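Acetyl-CoA acetyltransferase (Bacillus anthracis, PDB 3SS6) probably catalyses the reversible condensation of two acetyl-CoA molecules to acetoacetyl-CoA and free CoA, as a biosynthetic-type thiolase. Local coordinates at residues V54-C59 with G116-M121; H58-T63 with D144-V149. All blocks are in the same frame, centred on the assembly; numbering follows the deposited sequence.

Contact 1 of 2, residues V54-C59 with G116-M121; sequences VILGHC and GGVEAM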
loop_
_atom_site.group_PDB
_atom_site.type_symbol
_atom_site.label_atom_id
_atom_site.label_comp_id
_atom_site.label_asym_id
_atom_site.label_seq_id
_atom_site.Cartn_x
_atom_site.Cartn_y
_atom_site.Cartn_z
ATOM N N VAL A 54 -30.314 -13.824 -11.298
ATOM C CA VAL A 54 -28.985 -14.230 -11.761
ATOM C C VAL A 54 -28.222 -14.666 -10.520
ATOM O O VAL A 54 -28.166 -13.928 -9.548
ATOM C CB VAL A 54 -28.232 -13.061 -12.423
ATOM C CG1 VAL A 54 -26.778 -13.435 -12.713
ATOM C CG2 VAL A 54 -28.963 -12.637 -13.718
ATOM N N ILE A 55 -27.665 -15.873 -10.533
ATOM C CA ILE A 55 -26.896 -16.350 -9.381
ATOM C C ILE A 55 -25.506 -16.732 -9.855
ATOM O O ILE A 55 -25.365 -17.567 -10.750
ATOM C CB ILE A 55 -27.560 -17.588 -8.738
ATOM C CG1 ILE A 55 -29.037 -17.311 -8.482
ATOM C CG2 ILE A 55 -26.840 -17.960 -7.420
ATOM C CD1 ILE A 55 -29.764 -18.492 -7.839
ATOM N N LEU A 56 -24.479 -16.097 -9.296
ATOM C CA LEU A 56 -23.103 -16.381 -9.705
ATOM C C LEU A 56 -22.239 -16.864 -8.553
ATOM O O LEU A 56 -22.258 -16.279 -7.456
ATOM C CB LEU A 56 -22.433 -15.131 -10.296
ATOM C CG LEU A 56 -22.980 -14.591 -11.619
ATOM C CD1 LEU A 56 -22.136 -13.402 -12.054
ATOM C CD2 LEU A 56 -22.938 -15.693 -12.665
ATOM N N GLY A 57 -21.394 -17.847 -8.833
ATOM C CA GLY A 57 -20.423 -18.318 -7.866
ATOM C C GLY A 57 -19.190 -17.456 -8.118
ATOM O O GLY A 57 -18.816 -17.243 -9.265
ATOM N N HIS A 58 -18.591 -16.915 -7.064
ATOM C CA HIS A 58 -17.413 -16.062 -7.211
ATOM C C HIS A 58 -16.506 -16.153 -5.980
ATOM O O HIS A 58 -16.917 -15.768 -4.896
ATOM C CB HIS A 58 -17.890 -14.631 -7.442
ATOM C CG HIS A 58 -16.817 -13.684 -7.872
ATOM N ND1 HIS A 58 -16.986 -12.317 -7.851
ATOM C CD2 HIS A 58 -15.566 -13.902 -8.339
ATOM C CE1 HIS A 58 -15.885 -11.733 -8.284
ATOM N NE2 HIS A 58 -15.007 -12.673 -8.586
ATOM N N CYS A 59 -15.304 -16.696 -6.133
ATOM C CA CYS A 59 -14.376 -16.822 -5.005
ATOM C C CYS A 59 -13.711 -15.568 -4.432
ATOM O O CYS A 59 -13.619 -15.411 -3.226
ATOM C CB CYS A 59 -13.315 -17.873 -5.293
ATOM S SG CYS A 59 -14.015 -19.520 -5.445
ATOM N N GLY A 116 -24.305 -19.470 -12.846
ATOM C CA GLY A 116 -23.006 -19.989 -13.225
ATOM C C GLY A 116 -21.957 -19.395 -12.312
ATOM O O GLY A 116 -22.185 -19.225 -11.111
ATOM N N GLY A 117 -20.803 -19.085 -12.881
ATOM C CA GLY A 117 -19.703 -18.605 -12.068
ATOM C C GLY A 117 -18.695 -17.822 -12.877
ATOM O O GLY A 117 -18.690 -17.856 -14.106
ATOM N N VAL A 118 -17.849 -17.090 -12.163
ATOM C CA VAL A 118 -16.841 -16.243 -12.783
ATOM C C VAL A 118 -15.636 -16.136 -11.857
ATOM O O VAL A 118 -15.766 -16.197 -10.626
ATOM C CB VAL A 118 -17.404 -14.832 -13.103
ATOM C CG1 VAL A 118 -17.901 -14.151 -11.820
ATOM C CG2 VAL A 118 -16.333 -13.944 -13.795
ATOM N N GLU A 119 -14.457 -16.003 -12.452
ATOM C CA GLU A 119 -13.273 -15.624 -11.691
ATOM C C GLU A 119 -12.364 -14.859 -12.610
ATOM O O GLU A 119 -12.092 -15.297 -13.740
ATOM C CB GLU A 119 -12.517 -16.842 -11.135
ATOM C CG GLU A 119 -11.681 -16.506 -9.866
ATOM C CD GLU A 119 -12.589 -16.292 -8.645
ATOM O OE1 GLU A 119 -13.414 -17.182 -8.346
ATOM O OE2 GLU A 119 -12.508 -15.226 -8.006
ATOM N N ALA A 120 -11.910 -13.709 -12.129
ATOM C CA ALA A 120 -10.926 -12.900 -12.834
ATOM C C ALA A 120 -9.722 -12.848 -11.908
ATOM O O ALA A 120 -9.566 -11.919 -11.107
ATOM C CB ALA A 120 -11.473 -11.504 -13.108
ATOM N N MET A 121 -8.887 -13.878 -11.982
ATOM C CA MET A 121 -7.780 -13.984 -11.038
ATOM C C MET A 121 -6.706 -12.950 -11.373
ATOM O O MET A 121 -6.141 -12.345 -10.471
ATOM C CB MET A 121 -7.235 -15.416 -11.000
ATOM C CG MET A 121 -8.325 -16.404 -10.580
ATOM S SD MET A 121 -7.837 -18.142 -10.428
ATOM C CE MET A 121 -7.009 -18.124 -8.821
HETATM O O HOH W 1 -12.328 -12.955 -9.419
#
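Glu119 does most of the side-chain work, reaching from strand 116-120 to His58 and Cys59. Its CG is anti to the backbone N (chi1 -155°), and a bend at chi2 (73°) turns the carboxylate back toward the other segment. Glu119 OE1 then accepts Cys59 N at 3.0 Å through its syn lone pair, while Glu119 OE2, which also takes the amide of Ile60, comes to the edge of the His58 ring, 3.3 Å from His58 CD2. Ring and carboxylate planes stand 38° apart. A water near the plane of the ring joins the two groups: it donates to Glu119 OE2, accepts from Ala120 N and hydrogen-bonds His58 NE2 at 2.8 Å. With ND1 hydrogen-bonded to Thr68 OG1, both ring nitrogens have a partner, which fixes the rotation of the imidazole. His58 itself extends with CG anti to its N, alongside Val118. There CG1, set between the valine's own backbone N and carbonyl carbon, sits over one ring face in a CH-pi contact, 4.3 Å from the His58 ring centroid. The same methyl also touches Leu56, whose CD1 is 4.3 Å from Val118 CG1. The two strands pair in parallel through three backbone hydrogen bonds across these segments: Gly116 N to Ile55 O, Gly57 N to Gly116 O at 2.8 Å, and Val118 N to Gly57 O nearly along the carbonyl axis. Gly57 and Gly117 bring the backbones to a CA-CA distance of 4.3 Å. Strand 53-57 thus lies between 83-88 and 112-120, all parallel, with helix 29-43 packed on Leu56 and His58, in the N-terminal half of the thiolase fold, a three-layer alpha-beta-alpha sandwich.

Contact 2 of 2, residues H58-T63 with D144-V149; sequences HCIQRT and DTVWEV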
loop_
_atom_site.group_PDB
_atom_site.type_symbol
_atom_site.label_atom_id
_atom_site.label_comp_id
_atom_site.label_asym_id
_atom_site.label_seq_id
_atom_site.Cartn_x
_atom_site.Cartn_y
_atom_site.Cartn_z
ATOM N N HIS A 58 -18.591 -16.915 -7.064
ATOM C CA HIS A 58 -17.413 -16.062 -7.211
ATOM C C HIS A 58 -16.506 -16.153 -5.980
ATOM O O HIS A 58 -16.917 -15.768 -4.896
ATOM C CB HIS A 58 -17.890 -14.631 -7.442
ATOM C CG HIS A 58 -16.817 -13.684 -7.872
ATOM N ND1 HIS A 58 -16.986 -12.317 -7.851
ATOM C CD2 HIS A 58 -15.566 -13.902 -8.339
ATOM C CE1 HIS A 58 -15.885 -11.733 -8.284
ATOM N NE2 HIS A 58 -15.007 -12.673 -8.586
ATOM N N CYS A 59 -15.304 -16.696 -6.133
ATOM C CA CYS A 59 -14.376 -16.822 -5.005
ATOM C C CYS A 59 -13.711 -15.568 -4.432
ATOM O O CYS A 59 -13.619 -15.411 -3.226
ATOM C CB CYS A 59 -13.315 -17.873 -5.293
ATOM S SG CYS A 59 -14.015 -19.520 -5.445
ATOM N N ILE A 60 -13.257 -14.680 -5.305
ATOM C CA ILE A 60 -12.590 -13.482 -4.844
ATOM C C ILE A 60 -13.440 -12.280 -5.217
ATOM O O ILE A 60 -13.162 -11.562 -6.153
ATOM C CB ILE A 60 -11.206 -13.324 -5.510
ATOM C CG1 ILE A 60 -10.370 -14.595 -5.347
ATOM C CG2 ILE A 60 -10.483 -12.126 -4.950
ATOM C CD1 ILE A 60 -9.026 -14.547 -6.034
ATOM N N GLN A 61 -14.475 -12.085 -4.414
ATOM C CA GLN A 61 -15.415 -10.998 -4.601
ATOM C C GLN A 61 -14.747 -9.657 -4.351
ATOM O O GLN A 61 -13.777 -9.570 -3.633
ATOM C CB GLN A 61 -16.684 -11.234 -3.796
ATOM C CG GLN A 61 -17.427 -12.448 -4.315
ATOM C CD GLN A 61 -18.545 -12.904 -3.419
ATOM O OE1 GLN A 61 -19.253 -12.106 -2.841
ATOM N NE2 GLN A 61 -18.708 -14.207 -3.313
ATOM N N ARG A 62 -15.277 -8.623 -4.977
ATOM C CA ARG A 62 -14.672 -7.306 -4.875
ATOM C C ARG A 62 -15.680 -6.301 -4.351
ATOM O O ARG A 62 -16.818 -6.244 -4.830
ATOM C CB ARG A 62 -14.205 -6.844 -6.248
ATOM C CG ARG A 62 -13.061 -7.664 -6.816
ATOM C CD ARG A 62 -12.832 -7.344 -8.297
ATOM N NE ARG A 62 -12.526 -5.931 -8.532
ATOM C CZ ARG A 62 -11.556 -5.495 -9.333
ATOM N NH1 ARG A 62 -10.792 -6.359 -10.002
ATOM N NH2 ARG A 62 -11.356 -4.192 -9.484
ATOM N N THR A 63 -15.252 -5.484 -3.392
ATOM C CA THR A 63 -16.158 -4.480 -2.849
ATOM C C THR A 63 -16.467 -3.348 -3.827
ATOM O O THR A 63 -17.440 -2.603 -3.624
ATOM C CB THR A 63 -15.635 -3.919 -1.502
ATOM O OG1 THR A 63 -14.229 -3.691 -1.604
ATOM C CG2 THR A 63 -15.876 -4.934 -0.399
ATOM N N ASP A 144 -1.396 -10.807 -1.413
ATOM C CA ASP A 144 -1.983 -11.144 -2.703
ATOM C C ASP A 144 -3.275 -11.924 -2.455
ATOM O O ASP A 144 -3.240 -13.009 -1.869
ATOM C CB ASP A 144 -0.984 -12.026 -3.463
ATOM C CG ASP A 144 -1.488 -12.449 -4.832
ATOM O OD1 ASP A 144 -2.688 -12.275 -5.132
ATOM O OD2 ASP A 144 -0.657 -12.941 -5.620
ATOM N N THR A 145 -4.417 -11.367 -2.857
ATOM C CA THR A 145 -5.699 -12.044 -2.604
ATOM C C THR A 145 -5.800 -13.414 -3.288
ATOM O O THR A 145 -6.475 -14.311 -2.785
ATOM C CB THR A 145 -6.923 -11.182 -2.992
ATOM O OG1 THR A 145 -6.853 -10.824 -4.379
ATOM C CG2 THR A 145 -6.979 -9.922 -2.136
ATOM N N VAL A 146 -5.133 -13.573 -4.424
ATOM C CA VAL A 146 -5.119 -14.868 -5.104
ATOM C C VAL A 146 -4.342 -15.868 -4.242
ATOM O O VAL A 146 -4.791 -16.990 -4.002
ATOM C CB VAL A 146 -4.483 -14.764 -6.504
ATOM C CG1 VAL A 146 -4.186 -16.161 -7.077
ATOM C CG2 VAL A 146 -5.374 -13.971 -7.445
ATOM N N TRP A 147 -3.181 -15.454 -3.744
ATOM C CA TRP A 147 -2.360 -16.360 -2.952
ATOM C C TRP A 147 -3.031 -16.714 -1.623
ATOM O O TRP A 147 -2.835 -17.814 -1.103
ATOM C CB TRP A 147 -0.962 -15.764 -2.723
ATOM C CG TRP A 147 0.144 -16.784 -2.697
ATOM C CD1 TRP A 147 0.872 -17.179 -1.613
ATOM C CD2 TRP A 147 0.643 -17.531 -3.812
ATOM N NE1 TRP A 147 1.799 -18.135 -1.989
ATOM C CE2 TRP A 147 1.674 -18.362 -3.334
ATOM C CE3 TRP A 147 0.316 -17.572 -5.170
ATOM C CZ2 TRP A 147 2.382 -19.229 -4.169
ATOM C CZ3 TRP A 147 1.018 -18.437 -5.999
ATOM C CH2 TRP A 147 2.035 -19.253 -5.493
ATOM N N GLU A 148 -3.824 -15.790 -1.074
ATOM C CA GLU A 148 -4.558 -16.042 0.168
ATOM C C GLU A 148 -5.642 -17.086 -0.036
ATOM O O GLU A 148 -5.840 -17.969 0.800
ATOM C CB GLU A 148 -5.234 -14.767 0.682
ATOM C CG GLU A 148 -4.273 -13.751 1.258
ATOM C CD GLU A 148 -4.956 -12.710 2.122
ATOM O OE1 GLU A 148 -6.081 -12.308 1.781
ATOM O OE2 GLU A 148 -4.349 -12.289 3.135
ATOM N N VAL A 149 -6.359 -16.967 -1.141
ATOM C CA VAL A 149 -7.499 -17.844 -1.371
ATOM C C VAL A 149 -7.029 -19.283 -1.631
ATOM O O VAL A 149 -7.809 -20.230 -1.487
ATOM C CB VAL A 149 -8.423 -17.277 -2.489
ATOM C CG1 VAL A 149 -7.938 -17.682 -3.872
ATOM C CG2 VAL A 149 -9.872 -17.691 -2.268
#
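The loop 58-63, without regular secondary structure, faces the short helix 145-149, with the backbones closest at Ile60 and Thr145, whose CA atoms lie 7.4 Å apart. Ile60 carries the contact, directing its side chain at the helix. Its CG1 lies beside the backbone N (chi1 -52°) and chi2 is extended, so CD1 reaches in obliquely to touch two valines one turn apart: Ile60 CD1 is 4.0 Å from Val146 CG2 and equally far from Val149 CG1. The other branch, Ile60 CG2, lies 3.9 Å from Thr145 OG1, a hydroxyl hydrogen-bonded to Pro125 O. In this part of the thiolase N-terminal domain, the loop leaving strand 53-57 is thus joined by apolar contacts to the helix that follows strand 140-144. Asp144 is the N-cap of that helix: its OD1 accepts Val146 N at 2.9 Å, met from above the carboxylate plane, and also pairs with Arg132 of the second subunit. On the loop side, Gln61 turns back so that NE2 donates almost straight to His58 O at 2.9 Å, in the plane of its own amide. Thr63 OG1 hydrogen-bonds Glu148 OE1 of the second subunit, and the reciprocal bond repeats it across the interface.

Of the parts involved, strand 53-57 comes first along the chain, and both contacts start from it or from the loop that leaves it. Contact 1 closes a loop of 56 residues, holding helix 68-75, strand 83-88 and helix 93-107, by setting strand 112-120 beside strand 53-57 in the central sheet. Contact 2 closes a wider one, from 58-63 to helix 145-149. The segments alternate along the chain, so the two closures cross; they share His58 and Cys59 at their start. The Glu119 carboxylate bridges them, and Met121 O packs on Val146. Together they tie the sheet to the helix near the subunit interfaces.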